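Local coordinates for acyl-CoA dehydrogenase (Mycobacterium thermoresistibile, PDB 3NF4) that catalyses the FAD-dependent alpha,beta-dehydrogenation of acyl-CoA thioesters, probably in fatty-acid or branched-chain amino-acid breakdown, at the interface of chains A and B and the interface of chains A and C. Residues are numbered along the deposited sequence; one frame, centred on the assembly and turned at random. Chains: chain A/B/C, acyl-CoA dehydrogenase.

Contact 1: the interface of chains A and B. Residues chain A 166, 207-209; chain B 348-349, 351-354.
Backbone pairing joins the A:Glu207-A:Lys209 loop to the segment after the 3-10 helix 347-351 of chain B in this subunit interface. The amide N of B:Arg353 donates to A:Glu208 O at 3.1 Å, and A:Lys209 and B:Thr352 form an antiparallel beta bridge. Apolar contact flanks this pairing. The indole of A:Trp166, from strand 157-168, turns its six-membered ring toward B:Gly348, with A:Trp166 CH2 3.7 Å from B:Gly348 O; B:Gly348 CA lies over the rim of one face. B:Thr352 CG2 meets the indole edge in plane, 4.0 Å from A:Trp166 CH2. The hydroxyl B:Thr352 OG1 sits between the backbone N and the carbonyl carbon (chi1 67°), which leaves the methyl anti to that carbon and facing the indole; its bond to B:Val349 O, 2.7 Å from OG1, fixes this rotation. The aliphatic part of A:Lys209 crosses B:Tyr351 obliquely, its CB 3.7 Å from the ring carbon CE2. Charged groups approach more loosely. The extended B:Arg353 chain carries its guanidinium past A:Glu208, whose carboxylate plane is turned 48° from it and makes no salt bridge. B:Arg353 NH1 instead lies 3.6 Å from A:Glu208 CB.

Contact 2: the interface of chains A and C. Residues chain A 302, 306, 326, 330; chain C 298, 302, 305-306.
Helices 289-315 and 321-346 of chain A pack against helix 287-315 of chain C, and the short threonine and alanine side chains at the centre probably allow the close approach of the helices. A:Thr302 faces its own copy, C:Thr302, so the two-fold axis relating the chains passes between them. Their side chains cross at about a right angle with the CG2 methyls in apposition; the modelled separation is too short to be reliable. C:Thr302 also fits between the two chain A helices, its hydroxyl OG1 lying 3.6 Å from A:Thr330 OG1 and 3.7 Å from A:Thr306 OG1, distances too long for bonding. The hydroxyls are instead occupied within their own helices. C:Thr302 OG1 donates to C:Ala298 O at 3.0 Å, and A:Thr306 OG1 donates to A:Thr302 O at 2.8 Å. In C:Thr302 this hydroxyl stands anti to the carbonyl carbon (chi1 -70°), which brings it back to the preceding helical turn and points the methyl toward A:Thr302. A:Thr330 OG1 reaches A:Ile326 O from above the carbonyl plane. The flanks are apolar: A:Ile326 CG2 and CD1 rest near C:Ala298, and C:Ala305 CB lies 4.0 Å from A:Thr306 CA.

Contact 3: the interface of chains A and B. Residues chain A 351, 353; chain B 46, 209-210, 213.
The carbonyl oxygen A:Tyr351 O accepts a hydrogen bond of 3.0 Å from the backbone amide B:Met210 N, tying the end of the 3-10 helix 347-351 of chain A to a loop of chain B. A side-chain bridge flanks this link. A:Arg353 starts with CG anti to the carbonyl carbon (chi1 -58°) and runs extended to NE, which carries the guanidinium out to meet B:Glu46 tip to tip. Its NH2 donates to the carboxylate oxygen B:Glu46 OE2 at 3.1 Å, almost straight (170° at H), forming a salt bridge. The acceptor lies close to the guanidinium plane, while NH2 meets it on the syn side, tilted from the carboxylate plane; the two planes are 40° apart. B:Lys209 O sits 2.9 Å above the guanidinium plane of A:Arg353, toward its rim; this partly negative carbonyl would favour the cation. The imidazole of B:His213 adjoins the bridge, its CE1 3.7 Å from A:Arg353 NH2, while B:Glu46 OE2 lies above one face of that ring, toward the rim. At the other end, B:Met210 crosses A:Tyr351 at about a right angle. Its thioether methyl CE is modelled implausibly close to the ring, but B:Met210 CB sits over one ring face toward the rim, 3.9 Å from A:Tyr351 CE1.

Contact 1: the interface of chains A and B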
loop_
_atom_site.group_PDB
_atom_site.type_symbol
_atom_site.label_atom_id
_atom_site.label_comp_id
_atom_site.label_asym_id
_atom_site.label_seq_id
_atom_site.Cartn_x
_atom_site.Cartn_y
_atom_site.Cartn_z
ATOM N N TRP A 166 27.512 17.406 -1.363
ATOM C CA TRP A 166 27.026 16.167 -1.973
ATOM C C TRP A 166 27.579 15.951 -3.376
ATOM O O TRP A 166 26.826 15.671 -4.270
ATOM C CB TRP A 166 25.491 16.117 -2.023
ATOM C CG TRP A 166 24.767 16.450 -0.713
ATOM C CD1 TRP A 166 23.960 17.537 -0.472
ATOM C CD2 TRP A 166 24.780 15.693 0.509
ATOM N NE1 TRP A 166 23.497 17.511 0.816
ATOM C CE2 TRP A 166 23.981 16.396 1.444
ATOM C CE3 TRP A 166 25.394 14.501 0.907
ATOM C CZ2 TRP A 166 23.772 15.940 2.753
ATOM C CZ3 TRP A 166 25.190 14.041 2.220
ATOM C CH2 TRP A 166 24.383 14.762 3.124
ATOM N N GLU A 207 31.661 11.851 3.200
ATOM C CA GLU A 207 30.506 11.527 4.060
ATOM C C GLU A 207 30.479 10.056 4.458
ATOM O O GLU A 207 30.749 9.180 3.632
ATOM C CB GLU A 207 29.178 11.835 3.346
ATOM C CG GLU A 207 28.935 13.305 3.003
ATOM C CD GLU A 207 28.791 14.211 4.229
ATOM O OE1 GLU A 207 28.181 13.796 5.242
ATOM O OE2 GLU A 207 29.294 15.354 4.159
ATOM N N GLU A 208 30.135 9.808 5.716
ATOM C CA GLU A 208 29.888 8.464 6.250
ATOM C C GLU A 208 28.398 8.073 6.061
ATOM O O GLU A 208 27.540 8.516 6.825
ATOM C CB GLU A 208 30.210 8.433 7.760
ATOM C CG GLU A 208 31.668 8.685 8.149
ATOM C CD GLU A 208 31.820 9.078 9.626
ATOM O OE1 GLU A 208 30.940 9.823 10.154
ATOM O OE2 GLU A 208 32.827 8.664 10.256
ATOM N N LYS A 209 28.119 7.218 5.078
ATOM C CA LYS A 209 26.744 6.910 4.664
ATOM C C LYS A 209 26.276 5.540 5.131
ATOM O O LYS A 209 27.082 4.736 5.567
ATOM C CB LYS A 209 26.596 7.049 3.145
ATOM C CG LYS A 209 27.161 8.376 2.575
ATOM C CD LYS A 209 26.759 8.649 1.136
ATOM C CE LYS A 209 27.390 7.654 0.121
ATOM N NZ LYS A 209 28.888 7.760 -0.005
ATOM N N GLY B 348 18.894 13.973 2.338
ATOM C CA GLY B 348 20.291 13.533 2.268
ATOM C C GLY B 348 21.010 13.276 3.589
ATOM O O GLY B 348 21.715 12.260 3.710
ATOM N N VAL B 349 20.836 14.165 4.588
ATOM C CA VAL B 349 21.419 13.957 5.917
ATOM C C VAL B 349 20.906 12.690 6.627
ATOM O O VAL B 349 21.605 12.115 7.466
ATOM C CB VAL B 349 21.241 15.183 6.907
ATOM C CG1 VAL B 349 22.175 16.341 6.558
ATOM C CG2 VAL B 349 19.766 15.639 7.059
ATOM N N TYR B 351 20.494 9.891 5.362
ATOM C CA TYR B 351 21.292 8.766 4.865
ATOM C C TYR B 351 22.714 8.705 5.456
ATOM O O TYR B 351 23.478 7.817 5.094
ATOM C CB TYR B 351 21.331 8.796 3.322
ATOM C CG TYR B 351 21.771 7.508 2.649
ATOM C CD1 TYR B 351 20.945 6.381 2.625
ATOM C CD2 TYR B 351 23.002 7.426 2.006
ATOM C CE1 TYR B 351 21.351 5.191 1.988
ATOM C CE2 TYR B 351 23.424 6.247 1.358
ATOM C CZ TYR B 351 22.587 5.142 1.346
ATOM O OH TYR B 351 23.002 3.996 0.713
ATOM N N THR B 352 23.048 9.615 6.380
ATOM C CA THR B 352 24.383 9.667 7.017
ATOM C C THR B 352 24.319 9.205 8.483
ATOM O O THR B 352 23.242 9.155 9.059
ATOM C CB THR B 352 25.037 11.112 6.965
ATOM O OG1 THR B 352 24.280 12.020 7.785
ATOM C CG2 THR B 352 25.066 11.670 5.555
ATOM N N ARG B 353 25.465 8.898 9.089
ATOM C CA ARG B 353 25.501 8.460 10.495
ATOM C C ARG B 353 25.661 9.633 11.468
ATOM O O ARG B 353 26.034 9.440 12.614
ATOM C CB ARG B 353 26.603 7.410 10.773
ATOM C CG ARG B 353 27.000 6.524 9.612
ATOM C CD ARG B 353 28.084 5.504 10.002
ATOM N NE ARG B 353 28.336 4.572 8.897
ATOM C CZ ARG B 353 29.522 4.381 8.303
ATOM N NH1 ARG B 353 30.612 5.035 8.726
ATOM N NH2 ARG B 353 29.626 3.498 7.300
ATOM N N ASP B 354 25.370 10.847 11.012
ATOM C CA ASP B 354 25.272 12.008 11.900
ATOM C C ASP B 354 23.922 12.023 12.616
ATOM O O ASP B 354 23.709 12.811 13.549
ATOM C CB ASP B 354 25.394 13.302 11.102
ATOM C CG ASP B 354 26.824 13.568 10.594
ATOM O OD1 ASP B 354 27.744 12.709 10.762
ATOM O OD2 ASP B 354 27.001 14.672 10.008
#

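Contact 2: the interface of chains A and C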
loop_
_atom_site.group_PDB
_atom_site.type_symbol
_atom_site.label_atom_id
_atom_site.label_comp_id
_atom_site.label_asym_id
_atom_site.label_seq_id
_atom_site.Cartn_x
_atom_site.Cartn_y
_atom_site.Cartn_z
ATOM N N THR A 302 7.556 -4.264 -14.452
ATOM C CA THR A 302 6.851 -3.004 -14.562
ATOM C C THR A 302 7.810 -1.771 -14.562
ATOM O O THR A 302 7.633 -0.840 -15.346
ATOM C CB THR A 302 5.862 -2.919 -13.394
ATOM O OG1 THR A 302 4.792 -3.840 -13.646
ATOM C CG2 THR A 302 5.292 -1.540 -13.256
ATOM N N THR A 306 8.407 0.731 -17.953
ATOM C CA THR A 306 8.189 2.160 -17.763
ATOM C C THR A 306 9.408 3.027 -18.183
ATOM O O THR A 306 9.230 4.026 -18.901
ATOM C CB THR A 306 7.700 2.470 -16.310
ATOM O OG1 THR A 306 6.572 1.633 -16.005
ATOM C CG2 THR A 306 7.263 3.883 -16.218
ATOM N N ILE A 326 7.654 9.893 -13.830
ATOM C CA ILE A 326 6.910 8.679 -13.523
ATOM C C ILE A 326 7.894 7.490 -13.472
ATOM O O ILE A 326 7.897 6.724 -12.500
ATOM C CB ILE A 326 5.756 8.498 -14.546
ATOM C CG1 ILE A 326 4.652 9.519 -14.265
ATOM C CG2 ILE A 326 5.213 7.088 -14.566
ATOM C CD1 ILE A 326 3.524 9.517 -15.335
ATOM N N THR A 330 8.477 5.378 -9.941
ATOM C CA THR A 330 8.067 3.963 -10.043
ATOM C C THR A 330 9.241 3.021 -9.776
ATOM O O THR A 330 9.158 2.133 -8.921
ATOM C CB THR A 330 7.490 3.738 -11.479
ATOM O OG1 THR A 330 6.214 4.393 -11.560
ATOM C CG2 THR A 330 7.335 2.258 -11.849
ATOM N N ALA C 298 0.497 8.023 -12.470
ATOM C CA ALA C 298 1.633 7.121 -12.556
ATOM C C ALA C 298 1.166 5.664 -12.744
ATOM O O ALA C 298 1.828 4.891 -13.448
ATOM C CB ALA C 298 2.508 7.224 -11.313
ATOM N N THR C 302 2.122 3.324 -16.015
ATOM C CA THR C 302 2.745 2.016 -15.754
ATOM C C THR C 302 1.952 0.811 -16.338
ATOM O O THR C 302 2.544 -0.159 -16.888
ATOM C CB THR C 302 2.890 1.840 -14.233
ATOM O OG1 THR C 302 3.906 2.741 -13.763
ATOM C CG2 THR C 302 3.323 0.512 -13.925
ATOM N N ALA C 305 2.419 1.024 -20.304
ATOM C CA ALA C 305 3.776 0.536 -20.577
ATOM C C ALA C 305 3.954 -0.977 -20.495
ATOM O O ALA C 305 4.633 -1.562 -21.336
ATOM C CB ALA C 305 4.777 1.212 -19.646
ATOM N N THR C 306 3.360 -1.604 -19.486
ATOM C CA THR C 306 3.479 -3.063 -19.258
ATOM C C THR C 306 2.759 -3.897 -20.328
ATOM O O THR C 306 3.331 -4.870 -20.839
ATOM C CB THR C 306 3.004 -3.432 -17.789
ATOM O OG1 THR C 306 3.859 -2.743 -16.843
ATOM C CG2 THR C 306 3.072 -4.924 -17.499
#

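Contact 3: the interface of chains A and B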
loop_
_atom_site.group_PDB
_atom_site.type_symbol
_atom_site.label_atom_id
_atom_site.label_comp_id
_atom_site.label_asym_id
_atom_site.label_seq_id
_atom_site.Cartn_x
_atom_site.Cartn_y
_atom_site.Cartn_z
ATOM N N TYR A 351 19.535 -11.431 7.219
ATOM C CA TYR A 351 19.960 -10.312 8.039
ATOM C C TYR A 351 21.463 -10.315 8.388
ATOM O O TYR A 351 21.935 -9.443 9.146
ATOM C CB TYR A 351 19.130 -10.327 9.327
ATOM C CG TYR A 351 19.111 -9.047 10.137
ATOM C CD1 TYR A 351 18.437 -7.928 9.684
ATOM C CD2 TYR A 351 19.729 -8.977 11.389
ATOM C CE1 TYR A 351 18.393 -6.753 10.453
ATOM C CE2 TYR A 351 19.689 -7.820 12.158
ATOM C CZ TYR A 351 19.018 -6.715 11.679
ATOM O OH TYR A 351 18.972 -5.566 12.411
ATOM N N ARG A 353 25.764 -10.503 7.201
ATOM C CA ARG A 353 26.752 -10.198 6.153
ATOM C C ARG A 353 27.353 -11.455 5.476
ATOM O O ARG A 353 28.366 -11.358 4.781
ATOM C CB ARG A 353 27.871 -9.300 6.713
ATOM C CG ARG A 353 27.393 -7.956 7.307
ATOM C CD ARG A 353 28.427 -7.396 8.290
ATOM N NE ARG A 353 27.958 -6.246 9.073
ATOM C CZ ARG A 353 28.455 -5.885 10.264
ATOM N NH1 ARG A 353 29.424 -6.590 10.841
ATOM N NH2 ARG A 353 27.972 -4.817 10.897
ATOM N N GLU B 46 30.040 -2.241 18.174
ATOM C CA GLU B 46 29.532 -3.616 18.387
ATOM C C GLU B 46 30.007 -4.263 19.740
ATOM O O GLU B 46 30.216 -5.478 19.839
ATOM C CB GLU B 46 29.776 -4.494 17.127
ATOM C CG GLU B 46 29.664 -3.681 15.798
ATOM C CD GLU B 46 29.563 -4.501 14.491
ATOM O OE1 GLU B 46 29.636 -5.755 14.498
ATOM O OE2 GLU B 46 29.399 -3.860 13.422
ATOM N N LYS B 209 25.611 -9.089 12.049
ATOM C CA LYS B 209 24.280 -8.677 11.560
ATOM C C LYS B 209 24.250 -7.262 10.955
ATOM O O LYS B 209 25.215 -6.504 11.068
ATOM C CB LYS B 209 23.251 -8.790 12.685
ATOM C CG LYS B 209 23.386 -10.082 13.494
ATOM C CD LYS B 209 22.156 -10.437 14.316
ATOM C CE LYS B 209 21.923 -9.472 15.446
ATOM N NZ LYS B 209 23.084 -9.302 16.380
ATOM N N MET B 210 23.141 -6.927 10.303
ATOM C CA MET B 210 22.918 -5.590 9.718
ATOM C C MET B 210 22.724 -4.514 10.832
ATOM O O MET B 210 22.997 -3.334 10.623
ATOM C CB MET B 210 21.705 -5.654 8.762
ATOM C CG MET B 210 21.151 -4.304 8.228
ATOM S SD MET B 210 19.831 -4.348 6.939
ATOM C CE MET B 210 18.841 -5.728 7.402
ATOM N N HIS B 213 23.449 -4.745 17.411
ATOM C CA HIS B 213 24.766 -5.330 17.699
ATOM C C HIS B 213 25.157 -5.547 19.158
ATOM O O HIS B 213 26.027 -6.368 19.431
ATOM C CB HIS B 213 25.869 -4.440 17.127
ATOM C CG HIS B 213 25.728 -4.138 15.671
ATOM N ND1 HIS B 213 25.504 -5.117 14.722
ATOM C CD2 HIS B 213 25.818 -2.968 14.996
ATOM C CE1 HIS B 213 25.449 -4.557 13.528
ATOM N NE2 HIS B 213 25.640 -3.255 13.667
#

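Contacts 1 and 3 belong to the same two-fold interface of chains A and B, their C-alpha centres about 19 Å apart. A:Lys209 with B:Tyr351 and B:Arg353 in contact 1 correspond to B:Lys209 with A:Tyr351 and A:Arg353 in contact 3, so the loop of each subunit receives the segment 351-353 of the other. The C-alpha centre of contact 2 is about 30 Å from that of contact 1 and about 35 Å from that of contact 3, on the separate two-fold interface of chains A and C, where this patch is helical. Chain A thus binds two partners, consistent with the dimer-of-dimers arrangement common in acyl-CoA dehydrogenases.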